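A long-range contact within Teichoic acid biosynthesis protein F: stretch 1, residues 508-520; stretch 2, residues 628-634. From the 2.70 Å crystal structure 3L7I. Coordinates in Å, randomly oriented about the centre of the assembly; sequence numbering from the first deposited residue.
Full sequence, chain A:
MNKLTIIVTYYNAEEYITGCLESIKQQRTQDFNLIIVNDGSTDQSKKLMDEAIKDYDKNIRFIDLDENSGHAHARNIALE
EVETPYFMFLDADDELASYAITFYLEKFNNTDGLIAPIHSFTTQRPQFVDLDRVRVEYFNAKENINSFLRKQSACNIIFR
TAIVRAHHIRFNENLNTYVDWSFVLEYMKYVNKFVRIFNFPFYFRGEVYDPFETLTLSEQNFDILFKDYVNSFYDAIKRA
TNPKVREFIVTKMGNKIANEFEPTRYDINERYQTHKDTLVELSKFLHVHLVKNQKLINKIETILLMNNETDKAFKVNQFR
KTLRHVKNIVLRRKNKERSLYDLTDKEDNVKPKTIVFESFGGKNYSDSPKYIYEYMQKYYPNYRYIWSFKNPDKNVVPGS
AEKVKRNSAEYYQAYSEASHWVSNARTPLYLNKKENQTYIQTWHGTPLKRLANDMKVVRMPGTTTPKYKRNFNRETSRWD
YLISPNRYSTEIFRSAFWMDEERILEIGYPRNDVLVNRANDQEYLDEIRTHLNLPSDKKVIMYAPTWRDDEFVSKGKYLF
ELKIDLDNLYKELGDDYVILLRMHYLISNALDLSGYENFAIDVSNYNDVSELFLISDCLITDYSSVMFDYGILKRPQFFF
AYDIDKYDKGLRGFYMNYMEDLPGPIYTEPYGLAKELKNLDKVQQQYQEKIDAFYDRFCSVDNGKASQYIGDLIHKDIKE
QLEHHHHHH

Stretch 1 508-520: GYPRNDVLVNRAN
Stretch 2 628-634: FDYGILK

Two short helical segments, with touching residues at least 114 apart in sequence, pack against each other and bury 386 Å² in total. Stretch 1 starts extended: Gly-508 has phi/psi 100/166, which by itself calls for glycine, and Tyr-509 has -82/129. Helical phi/psi values follow from Pro-510, and helix includes 513-517. Stretch 2 continues an earlier helix at 628-630, and 631-633 have 3-10 geometry. Lys-634 then takes phi/psi 55/48. The two run in the same general direction, with Asn-512 CA 7.0 Å from Asp-629 CA and Leu-515 CA 6.7 Å from Leu-633 CA.

The polar end centres on Asp-629, a buried acid whose CA-CB bond points toward stretch 1 (chi1 m, chi2 127°). Its OD2 receives two partners. Arg-511 NH2 lies 2.7 Å from Asp-629 OD2 in a salt bridge, with the carboxylate oxygen at the guanidinium edge, near its plane. Arg-511 NH2 is also 2.8 Å from Asp-629 OD1. Arg-511 points sideways at CB, but with chi1 52° (p), chi2 133°, chi3 106° and chi4 142°, its end comes nearer. Its NE is hydrogen-bonded elsewhere in the structure. Asn-512 ND2 donates to Asp-629 OD2 at 3.2 Å, with an N-H...O angle of 150°. Asn-512 has chi1 m and chi2 -13°, and ND2 has a further hydrogen bond elsewhere. Asn-512 OD1 is 3.3 Å from Asp-629 OD2, but both are acceptors and no bond forms. The arginine supplies a positive charge to the buried carboxylate; the asparagine amide adds a neutral donor.

Several backbone groups bond within their own stretch. Asn-512 N bonds to Tyr-509 O at 2.8 Å, and Leu-515 N to Asn-512 O at 2.8 Å. Asn-517 N bonds to Asp-513 O at 2.9 Å. In stretch 2, Ile-632 N reaches Asp-629 O at 3.0 Å, and Leu-633 N reaches Tyr-630 O at 3.0 Å.

Beyond the polar group the contact is apolar. Leu-515 (m, t) points toward stretch 2 and is buried. Its CD1 lies 3.9 Å from Ile-632 CD1, and its CD2 is 4.3 Å from Leu-633 CD1. Ile-632 (m, t) also points across; its CG2 meets Val-516 CG2 at 3.7 Å. Val-516 is t and sideways. Leu-633 (m, t) starts sideways, but its end comes nearer, with CD2 3.9 Å from Ala-519 CB. The small alanine points toward stretch 2 and offers a methyl to this leucine. Branched side chains suit this region because their methyls fill the space between the segments without needing polar partners.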

# COMPACT_ATOMS: atom_id res chain seq x y z
N GLY A 508 10.66 -30.66 -42.61
CA GLY A 508 9.61 -30.21 -43.51
C GLY A 508 8.37 -29.86 -42.72
O GLY A 508 8.25 -30.21 -41.55
N TYR A 509 7.43 -29.17 -43.35
CA TYR A 509 6.24 -28.68 -42.65
C TYR A 509 5.15 -29.75 -42.53
O TYR A 509 4.77 -30.40 -43.51
CB TYR A 509 5.69 -27.43 -43.33
CG TYR A 509 6.52 -26.22 -43.04
CD1 TYR A 509 6.79 -25.87 -41.73
CD2 TYR A 509 7.03 -25.42 -44.06
CE1 TYR A 509 7.54 -24.77 -41.43
CE2 TYR A 509 7.79 -24.31 -43.76
CZ TYR A 509 8.05 -23.99 -42.43
OH TYR A 509 8.80 -22.89 -42.06
N PRO A 510 4.66 -29.94 -41.31
CA PRO A 510 3.55 -30.89 -41.15
C PRO A 510 2.39 -30.52 -42.07
O PRO A 510 1.70 -31.41 -42.58
CB PRO A 510 3.17 -30.71 -39.68
CG PRO A 510 4.47 -30.40 -39.03
CD PRO A 510 5.20 -29.50 -40.01
N ARG A 511 2.19 -29.22 -42.27
CA ARG A 511 1.08 -28.70 -43.06
C ARG A 511 1.26 -29.08 -44.51
O ARG A 511 0.31 -29.01 -45.30
CB ARG A 511 1.05 -27.18 -42.98
CG ARG A 511 2.39 -26.59 -43.34
CD ARG A 511 2.27 -25.46 -44.31
NE ARG A 511 2.50 -24.20 -43.63
CZ ARG A 511 3.16 -23.17 -44.16
NH1 ARG A 511 3.32 -22.04 -43.45
NH2 ARG A 511 3.67 -23.26 -45.39
N ASN A 512 2.49 -29.46 -44.86
CA ASN A 512 2.83 -29.83 -46.22
C ASN A 512 2.65 -31.32 -46.49
O ASN A 512 2.63 -31.75 -47.64
CB ASN A 512 4.26 -29.39 -46.57
CG ASN A 512 4.38 -27.89 -46.87
OD1 ASN A 512 3.38 -27.21 -47.07
ND2 ASN A 512 5.62 -27.39 -46.92
N ASP A 513 2.49 -32.10 -45.41
CA ASP A 513 2.34 -33.55 -45.50
C ASP A 513 1.40 -33.96 -46.63
O ASP A 513 1.78 -34.74 -47.52
CB ASP A 513 1.84 -34.14 -44.16
CG ASP A 513 2.96 -34.34 -43.12
OD1 ASP A 513 4.15 -34.15 -43.45
OD2 ASP A 513 2.63 -34.71 -41.95
N VAL A 514 0.17 -33.44 -46.59
CA VAL A 514 -0.85 -33.74 -47.61
C VAL A 514 -0.38 -33.53 -49.06
O VAL A 514 -0.85 -34.21 -49.96
CB VAL A 514 -2.16 -32.92 -47.38
CG1 VAL A 514 -3.18 -33.68 -46.57
CG2 VAL A 514 -1.83 -31.60 -46.74
N LEU A 515 0.52 -32.57 -49.29
CA LEU A 515 0.99 -32.31 -50.65
C LEU A 515 1.82 -33.50 -51.12
O LEU A 515 1.88 -33.82 -52.31
CB LEU A 515 1.79 -31.01 -50.71
CG LEU A 515 1.05 -29.76 -50.22
CD1 LEU A 515 1.96 -28.56 -50.33
CD2 LEU A 515 -0.24 -29.50 -50.99
N VAL A 516 2.45 -34.17 -50.18
CA VAL A 516 3.26 -35.33 -50.50
C VAL A 516 2.45 -36.64 -50.53
O VAL A 516 2.57 -37.44 -51.47
CB VAL A 516 4.43 -35.46 -49.52
CG1 VAL A 516 5.01 -36.85 -49.58
CG2 VAL A 516 5.48 -34.41 -49.83
N ASN A 517 1.60 -36.83 -49.52
CA ASN A 517 0.84 -38.08 -49.35
C ASN A 517 -0.51 -38.21 -50.09
O ASN A 517 -1.07 -39.30 -50.14
CB ASN A 517 0.55 -38.32 -47.88
CG ASN A 517 1.76 -38.24 -47.03
OD1 ASN A 517 2.84 -38.70 -47.41
ND2 ASN A 517 1.61 -37.65 -45.84
N ARG A 518 -1.04 -37.11 -50.63
CA ARG A 518 -2.43 -37.09 -51.05
C ARG A 518 -2.69 -36.52 -52.43
O ARG A 518 -3.85 -36.45 -52.85
CB ARG A 518 -3.25 -36.26 -50.06
CG ARG A 518 -3.39 -36.86 -48.67
CD ARG A 518 -4.65 -37.67 -48.59
NE ARG A 518 -5.44 -37.32 -47.41
CZ ARG A 518 -6.68 -37.75 -47.20
NH1 ARG A 518 -7.28 -38.53 -48.09
NH2 ARG A 518 -7.33 -37.38 -46.10
N ALA A 519 -1.64 -36.08 -53.12
CA ALA A 519 -1.85 -35.42 -54.41
C ALA A 519 -2.55 -36.33 -55.43
O ALA A 519 -3.10 -35.85 -56.43
CB ALA A 519 -0.54 -34.89 -54.95
N ASN A 520 -2.56 -37.64 -55.16
CA ASN A 520 -3.19 -38.58 -56.10
C ASN A 520 -4.43 -39.29 -55.55
O ASN A 520 -4.98 -40.18 -56.19
CB ASN A 520 -2.17 -39.57 -56.64
CG ASN A 520 -1.14 -38.90 -57.53
OD1 ASN A 520 -1.18 -39.05 -58.76
ND2 ASN A 520 -0.22 -38.14 -56.93
N PHE A 628 7.09 -21.61 -52.06
CA PHE A 628 7.97 -22.66 -51.58
C PHE A 628 7.16 -23.86 -51.17
O PHE A 628 7.68 -24.98 -51.11
CB PHE A 628 8.81 -22.19 -50.39
CG PHE A 628 9.77 -21.08 -50.71
CD1 PHE A 628 10.79 -21.27 -51.62
CD2 PHE A 628 9.66 -19.87 -50.08
CE1 PHE A 628 11.67 -20.26 -51.90
CE2 PHE A 628 10.55 -18.85 -50.36
CZ PHE A 628 11.55 -19.05 -51.27
N ASP A 629 5.89 -23.65 -50.86
CA ASP A 629 5.02 -24.75 -50.46
C ASP A 629 4.53 -25.45 -51.71
O ASP A 629 4.69 -26.66 -51.88
CB ASP A 629 3.81 -24.22 -49.69
CG ASP A 629 4.18 -23.62 -48.35
OD1 ASP A 629 3.77 -22.47 -48.10
OD2 ASP A 629 4.88 -24.31 -47.56
N TYR A 630 3.91 -24.66 -52.58
CA TYR A 630 3.27 -25.17 -53.78
C TYR A 630 4.26 -25.96 -54.63
O TYR A 630 3.89 -26.89 -55.33
CB TYR A 630 2.65 -24.01 -54.56
CG TYR A 630 1.91 -24.45 -55.76
CD1 TYR A 630 0.70 -25.11 -55.64
CD2 TYR A 630 2.41 -24.23 -57.03
CE1 TYR A 630 0.00 -25.54 -56.78
CE2 TYR A 630 1.73 -24.65 -58.16
CZ TYR A 630 0.53 -25.30 -58.03
OH TYR A 630 -0.14 -25.71 -59.14
N GLY A 631 5.54 -25.59 -54.51
CA GLY A 631 6.63 -26.21 -55.24
C GLY A 631 6.83 -27.70 -55.01
O GLY A 631 7.46 -28.39 -55.81
N ILE A 632 6.32 -28.21 -53.91
CA ILE A 632 6.41 -29.63 -53.68
C ILE A 632 5.68 -30.38 -54.79
O ILE A 632 6.03 -31.52 -55.12
CB ILE A 632 5.79 -30.01 -52.34
CG1 ILE A 632 6.55 -29.32 -51.19
CG2 ILE A 632 5.78 -31.53 -52.19
CD1 ILE A 632 5.80 -29.34 -49.86
N LEU A 633 4.68 -29.74 -55.39
CA LEU A 633 3.85 -30.40 -56.41
C LEU A 633 4.49 -30.44 -57.80
O LEU A 633 3.99 -31.15 -58.69
CB LEU A 633 2.44 -29.78 -56.46
CG LEU A 633 1.60 -29.92 -55.18
CD1 LEU A 633 0.37 -28.94 -55.17
CD2 LEU A 633 1.18 -31.35 -54.95
N LYS A 634 5.58 -29.69 -57.99
CA LYS A 634 6.30 -29.60 -59.27
C LYS A 634 5.36 -29.19 -60.40
O LYS A 634 5.32 -29.80 -61.46
CB LYS A 634 7.01 -30.90 -59.62
CG LYS A 634 7.91 -31.44 -58.54
CD LYS A 634 8.75 -32.61 -59.02
CE LYS A 634 9.08 -33.56 -57.87
NZ LYS A 634 10.03 -34.65 -58.28